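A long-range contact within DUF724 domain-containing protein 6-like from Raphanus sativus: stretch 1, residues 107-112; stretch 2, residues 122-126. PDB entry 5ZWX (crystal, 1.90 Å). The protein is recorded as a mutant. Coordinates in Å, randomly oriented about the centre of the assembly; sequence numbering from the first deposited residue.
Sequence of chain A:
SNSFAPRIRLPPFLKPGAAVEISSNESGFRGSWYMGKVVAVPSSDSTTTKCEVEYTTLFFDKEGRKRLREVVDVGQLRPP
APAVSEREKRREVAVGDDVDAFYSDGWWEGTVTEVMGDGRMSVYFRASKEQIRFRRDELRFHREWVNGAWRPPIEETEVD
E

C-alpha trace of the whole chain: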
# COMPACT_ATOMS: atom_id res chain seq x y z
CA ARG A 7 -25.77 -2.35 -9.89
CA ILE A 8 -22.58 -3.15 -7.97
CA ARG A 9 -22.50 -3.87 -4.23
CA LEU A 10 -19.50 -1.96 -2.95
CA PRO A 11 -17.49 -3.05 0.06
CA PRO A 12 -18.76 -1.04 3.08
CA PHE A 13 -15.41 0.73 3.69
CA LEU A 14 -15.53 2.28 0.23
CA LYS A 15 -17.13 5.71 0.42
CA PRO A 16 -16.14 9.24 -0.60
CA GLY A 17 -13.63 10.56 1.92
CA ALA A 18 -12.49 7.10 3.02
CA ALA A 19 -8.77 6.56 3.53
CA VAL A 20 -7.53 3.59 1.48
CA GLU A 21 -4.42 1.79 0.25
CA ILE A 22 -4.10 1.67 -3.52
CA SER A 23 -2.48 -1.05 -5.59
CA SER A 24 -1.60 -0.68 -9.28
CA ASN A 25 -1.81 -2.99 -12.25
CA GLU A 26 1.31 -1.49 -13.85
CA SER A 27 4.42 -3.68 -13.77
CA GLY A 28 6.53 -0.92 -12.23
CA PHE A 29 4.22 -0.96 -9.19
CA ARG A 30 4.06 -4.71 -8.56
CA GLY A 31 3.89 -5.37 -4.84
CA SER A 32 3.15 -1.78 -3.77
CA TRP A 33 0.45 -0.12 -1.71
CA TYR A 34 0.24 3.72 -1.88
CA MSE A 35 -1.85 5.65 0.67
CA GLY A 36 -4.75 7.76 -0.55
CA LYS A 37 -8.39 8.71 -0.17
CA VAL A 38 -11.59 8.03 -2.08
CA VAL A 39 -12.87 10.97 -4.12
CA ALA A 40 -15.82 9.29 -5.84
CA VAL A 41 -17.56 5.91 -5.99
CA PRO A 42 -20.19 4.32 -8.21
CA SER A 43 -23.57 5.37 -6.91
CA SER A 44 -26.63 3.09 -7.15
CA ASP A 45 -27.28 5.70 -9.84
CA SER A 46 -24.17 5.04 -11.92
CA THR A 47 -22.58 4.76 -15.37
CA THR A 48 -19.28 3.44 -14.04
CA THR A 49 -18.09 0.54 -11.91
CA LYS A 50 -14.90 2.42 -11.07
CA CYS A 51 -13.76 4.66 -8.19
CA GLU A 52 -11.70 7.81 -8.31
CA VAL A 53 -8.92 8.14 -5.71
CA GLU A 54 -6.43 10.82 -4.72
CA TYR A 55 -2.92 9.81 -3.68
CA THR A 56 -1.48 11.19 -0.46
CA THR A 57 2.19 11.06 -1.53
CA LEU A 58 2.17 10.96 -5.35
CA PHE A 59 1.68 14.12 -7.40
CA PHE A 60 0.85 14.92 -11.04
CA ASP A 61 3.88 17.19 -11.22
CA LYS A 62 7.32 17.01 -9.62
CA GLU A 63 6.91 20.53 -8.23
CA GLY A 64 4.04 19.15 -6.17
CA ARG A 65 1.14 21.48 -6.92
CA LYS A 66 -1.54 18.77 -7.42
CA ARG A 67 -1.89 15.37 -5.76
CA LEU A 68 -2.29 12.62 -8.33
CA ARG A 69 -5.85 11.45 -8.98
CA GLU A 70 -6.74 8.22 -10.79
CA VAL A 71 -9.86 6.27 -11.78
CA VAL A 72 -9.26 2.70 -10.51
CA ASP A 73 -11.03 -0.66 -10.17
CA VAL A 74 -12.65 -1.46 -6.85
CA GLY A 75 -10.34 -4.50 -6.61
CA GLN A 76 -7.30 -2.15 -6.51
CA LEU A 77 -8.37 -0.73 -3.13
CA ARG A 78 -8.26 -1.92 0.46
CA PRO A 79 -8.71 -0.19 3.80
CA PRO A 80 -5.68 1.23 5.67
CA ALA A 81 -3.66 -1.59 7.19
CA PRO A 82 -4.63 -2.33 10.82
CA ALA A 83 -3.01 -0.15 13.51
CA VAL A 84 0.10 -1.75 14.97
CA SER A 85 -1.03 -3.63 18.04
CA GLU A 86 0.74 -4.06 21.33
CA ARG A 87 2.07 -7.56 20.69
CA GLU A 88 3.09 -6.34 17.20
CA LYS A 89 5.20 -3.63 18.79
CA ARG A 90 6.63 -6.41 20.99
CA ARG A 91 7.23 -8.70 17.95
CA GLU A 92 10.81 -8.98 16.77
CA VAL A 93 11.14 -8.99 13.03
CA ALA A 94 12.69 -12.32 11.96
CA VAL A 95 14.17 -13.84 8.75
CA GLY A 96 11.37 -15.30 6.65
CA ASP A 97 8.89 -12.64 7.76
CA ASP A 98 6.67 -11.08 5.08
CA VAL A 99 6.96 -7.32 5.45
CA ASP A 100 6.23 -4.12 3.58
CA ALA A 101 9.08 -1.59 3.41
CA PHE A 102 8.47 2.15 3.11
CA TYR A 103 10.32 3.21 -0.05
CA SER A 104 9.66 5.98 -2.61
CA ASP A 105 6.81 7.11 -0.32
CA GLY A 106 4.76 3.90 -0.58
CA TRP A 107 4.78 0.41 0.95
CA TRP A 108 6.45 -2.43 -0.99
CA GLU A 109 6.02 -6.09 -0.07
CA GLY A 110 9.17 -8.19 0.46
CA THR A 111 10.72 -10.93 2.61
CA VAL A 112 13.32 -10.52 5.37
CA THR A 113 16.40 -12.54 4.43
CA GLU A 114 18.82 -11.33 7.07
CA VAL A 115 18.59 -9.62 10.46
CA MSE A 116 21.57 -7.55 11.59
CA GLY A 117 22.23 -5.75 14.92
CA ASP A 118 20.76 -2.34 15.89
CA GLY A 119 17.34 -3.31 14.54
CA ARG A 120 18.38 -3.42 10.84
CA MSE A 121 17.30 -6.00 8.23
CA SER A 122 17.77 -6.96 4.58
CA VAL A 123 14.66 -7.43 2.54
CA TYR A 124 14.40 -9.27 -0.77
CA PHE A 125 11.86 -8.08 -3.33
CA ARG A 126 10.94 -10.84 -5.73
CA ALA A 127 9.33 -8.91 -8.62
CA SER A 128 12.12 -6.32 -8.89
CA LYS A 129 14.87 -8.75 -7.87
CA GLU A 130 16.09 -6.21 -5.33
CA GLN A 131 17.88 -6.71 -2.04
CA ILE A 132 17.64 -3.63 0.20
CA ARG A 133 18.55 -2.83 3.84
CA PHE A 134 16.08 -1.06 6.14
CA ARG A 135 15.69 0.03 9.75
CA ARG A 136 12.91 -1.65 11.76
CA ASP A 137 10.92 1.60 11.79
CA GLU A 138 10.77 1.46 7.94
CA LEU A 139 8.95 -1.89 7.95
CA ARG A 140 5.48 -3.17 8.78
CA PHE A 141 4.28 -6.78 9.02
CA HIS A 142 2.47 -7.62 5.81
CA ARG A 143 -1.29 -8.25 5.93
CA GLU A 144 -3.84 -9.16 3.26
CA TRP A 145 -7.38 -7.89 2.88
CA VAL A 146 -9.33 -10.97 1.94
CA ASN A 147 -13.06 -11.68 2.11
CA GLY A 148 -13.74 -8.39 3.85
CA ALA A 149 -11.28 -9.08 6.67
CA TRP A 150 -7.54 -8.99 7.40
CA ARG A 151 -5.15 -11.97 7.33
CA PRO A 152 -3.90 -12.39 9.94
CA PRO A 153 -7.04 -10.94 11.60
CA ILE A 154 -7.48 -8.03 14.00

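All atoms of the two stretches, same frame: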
# COMPACT_ATOMS: atom_id res chain seq x y z
N TRP A 107 4.42 1.67 0.31
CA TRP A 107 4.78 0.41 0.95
C TRP A 107 4.98 -0.71 -0.07
O TRP A 107 4.10 -0.98 -0.88
CB TRP A 107 3.69 -0.01 1.96
CG TRP A 107 3.61 0.91 3.15
CD1 TRP A 107 2.74 1.96 3.33
CD2 TRP A 107 4.42 0.87 4.33
NE1 TRP A 107 2.96 2.55 4.55
CE2 TRP A 107 3.98 1.90 5.18
CE3 TRP A 107 5.49 0.06 4.74
CZ2 TRP A 107 4.57 2.15 6.43
CZ3 TRP A 107 6.06 0.30 5.98
CH2 TRP A 107 5.61 1.34 6.81
N TRP A 108 6.13 -1.38 -0.01
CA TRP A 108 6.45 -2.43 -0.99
C TRP A 108 6.66 -3.75 -0.28
O TRP A 108 7.47 -3.85 0.65
CB TRP A 108 7.74 -2.05 -1.79
CG TRP A 108 7.59 -0.77 -2.55
CD1 TRP A 108 7.61 0.49 -2.04
CD2 TRP A 108 7.35 -0.64 -3.98
NE1 TRP A 108 7.41 1.40 -3.07
CE2 TRP A 108 7.24 0.73 -4.25
CE3 TRP A 108 7.21 -1.55 -5.03
CZ2 TRP A 108 7.00 1.23 -5.56
CZ3 TRP A 108 6.99 -1.07 -6.33
CH2 TRP A 108 6.89 0.31 -6.57
N GLU A 109 5.94 -4.78 -0.71
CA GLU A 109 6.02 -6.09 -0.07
C GLU A 109 7.35 -6.80 -0.39
O GLU A 109 7.72 -6.92 -1.55
CB GLU A 109 4.88 -6.98 -0.53
CG GLU A 109 4.99 -8.39 -0.03
CD GLU A 109 3.70 -9.18 -0.26
OE1 GLU A 109 2.88 -8.75 -1.10
OE2 GLU A 109 3.52 -10.21 0.43
N GLY A 110 8.00 -7.34 0.63
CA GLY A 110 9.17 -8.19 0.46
C GLY A 110 9.32 -9.18 1.60
O GLY A 110 8.43 -9.30 2.46
N THR A 111 10.44 -9.90 1.61
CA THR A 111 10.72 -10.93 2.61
C THR A 111 12.04 -10.67 3.31
O THR A 111 13.04 -10.43 2.64
CB THR A 111 10.79 -12.34 1.97
OG1 THR A 111 9.53 -12.67 1.39
CG2 THR A 111 11.17 -13.37 3.01
N VAL A 112 12.07 -10.75 4.63
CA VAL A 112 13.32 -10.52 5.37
C VAL A 112 14.24 -11.71 5.16
O VAL A 112 13.85 -12.84 5.39
CB VAL A 112 13.04 -10.30 6.88
CG1 VAL A 112 14.38 -10.13 7.72
CG2 VAL A 112 12.11 -9.12 7.07
N SER A 122 17.60 -6.98 6.06
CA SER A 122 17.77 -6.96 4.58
C SER A 122 16.54 -7.64 4.07
O SER A 122 16.09 -8.65 4.61
CB SER A 122 19.06 -7.66 4.10
OG SER A 122 19.36 -7.28 2.78
N VAL A 123 15.96 -7.02 3.05
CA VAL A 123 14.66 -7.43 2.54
C VAL A 123 14.83 -7.70 1.05
O VAL A 123 15.42 -6.89 0.32
CB VAL A 123 13.58 -6.35 2.76
CG1 VAL A 123 12.24 -6.74 2.06
CG2 VAL A 123 13.33 -6.13 4.26
N TYR A 124 14.37 -8.87 0.63
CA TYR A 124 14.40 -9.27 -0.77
C TYR A 124 13.04 -8.98 -1.40
O TYR A 124 11.99 -9.33 -0.84
CB TYR A 124 14.75 -10.75 -0.91
CG TYR A 124 14.79 -11.20 -2.36
CD1 TYR A 124 15.83 -10.78 -3.22
CD2 TYR A 124 13.79 -12.00 -2.89
CE1 TYR A 124 15.86 -11.17 -4.54
CE2 TYR A 124 13.82 -12.40 -4.23
CZ TYR A 124 14.86 -11.97 -5.04
OH TYR A 124 14.92 -12.35 -6.36
N PHE A 125 13.07 -8.33 -2.56
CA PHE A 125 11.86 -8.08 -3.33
C PHE A 125 11.87 -8.92 -4.60
O PHE A 125 12.72 -8.75 -5.48
CB PHE A 125 11.75 -6.60 -3.67
CG PHE A 125 11.79 -5.70 -2.46
CD1 PHE A 125 10.62 -5.36 -1.79
CD2 PHE A 125 13.00 -5.23 -1.98
CE1 PHE A 125 10.65 -4.54 -0.68
CE2 PHE A 125 13.07 -4.38 -0.88
CZ PHE A 125 11.91 -4.02 -0.22
N ARG A 126 10.92 -9.85 -4.69
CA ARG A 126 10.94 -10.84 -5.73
C ARG A 126 10.71 -10.25 -7.13
O ARG A 126 11.44 -10.58 -8.05
CB ARG A 126 9.90 -11.92 -5.46
CG ARG A 126 9.66 -12.83 -6.64
CD ARG A 126 8.38 -13.62 -6.44
NE ARG A 126 8.59 -15.05 -6.66
CZ ARG A 126 7.79 -15.81 -7.40
NH1 ARG A 126 6.74 -15.28 -8.01
NH2 ARG A 126 8.06 -17.10 -7.55
O HOH W 1 8.37 -9.30 -2.82

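Residues 107-112 and 122-125 are neighbouring antiparallel β-strands, joined by one pair of backbone hydrogen bonds and, beyond it, by the packing of F125 against a stretch of backbone that carries a glycine. The paired residues are T111 and Y124, which bond to each other twice: T111 N donates to Y124 O (3.0 Å) and Y124 N donates to T111 O (2.9 Å), both nearly straight. V112 and V123 form the adjacent non-hydrogen-bonded pair, with CA atoms 4.4 Å apart. Here the strands are tied more loosely by CA-H...O contacts, V123 CA to T111 O and V112 CA to S122 O, each 3.4 Å.

Side chains alternate across the sheet. V112 and V123 share one face, where both are buried and their CG2 atoms lie 4.3 Å apart; β-branched, apolar valine suits both the extended backbone and this setting. T111 and Y124, both partly exposed, lie on the other face, where a polar hydroxyl is easily accommodated; T111 OG1 is hydrogen-bonded elsewhere in the structure, and the tyrosine ring leads away from the first strand.

Next to the T111-Y124 pair, F125 lies across from G110, with CA atoms 4.6 Å apart, and its ring packs on the first strand. With chi1 at -56° (m), the ring reaches that strand edge-on: CD1 lies 3.3 Å from E109 O and CE1 3.5 Å from W108 O, while W108 CB is 4.0 Å from F125 CE1. G110 makes this approach possible. Its CA lies 3.3 Å from Y124 O and 3.9 Å from F125 CD1, and a CB in ideal position would clash with V123 CG1, Y124 O and F125 CD1. A water bridges the two backbones between E109 and R126: the water O lies 2.8 Å from E109 O, to which it donates, and 3.2 Å from R126 N, from which it accepts. Altogether the two stretches bury 308 Å², both sides summed, with F125 contributing the largest share.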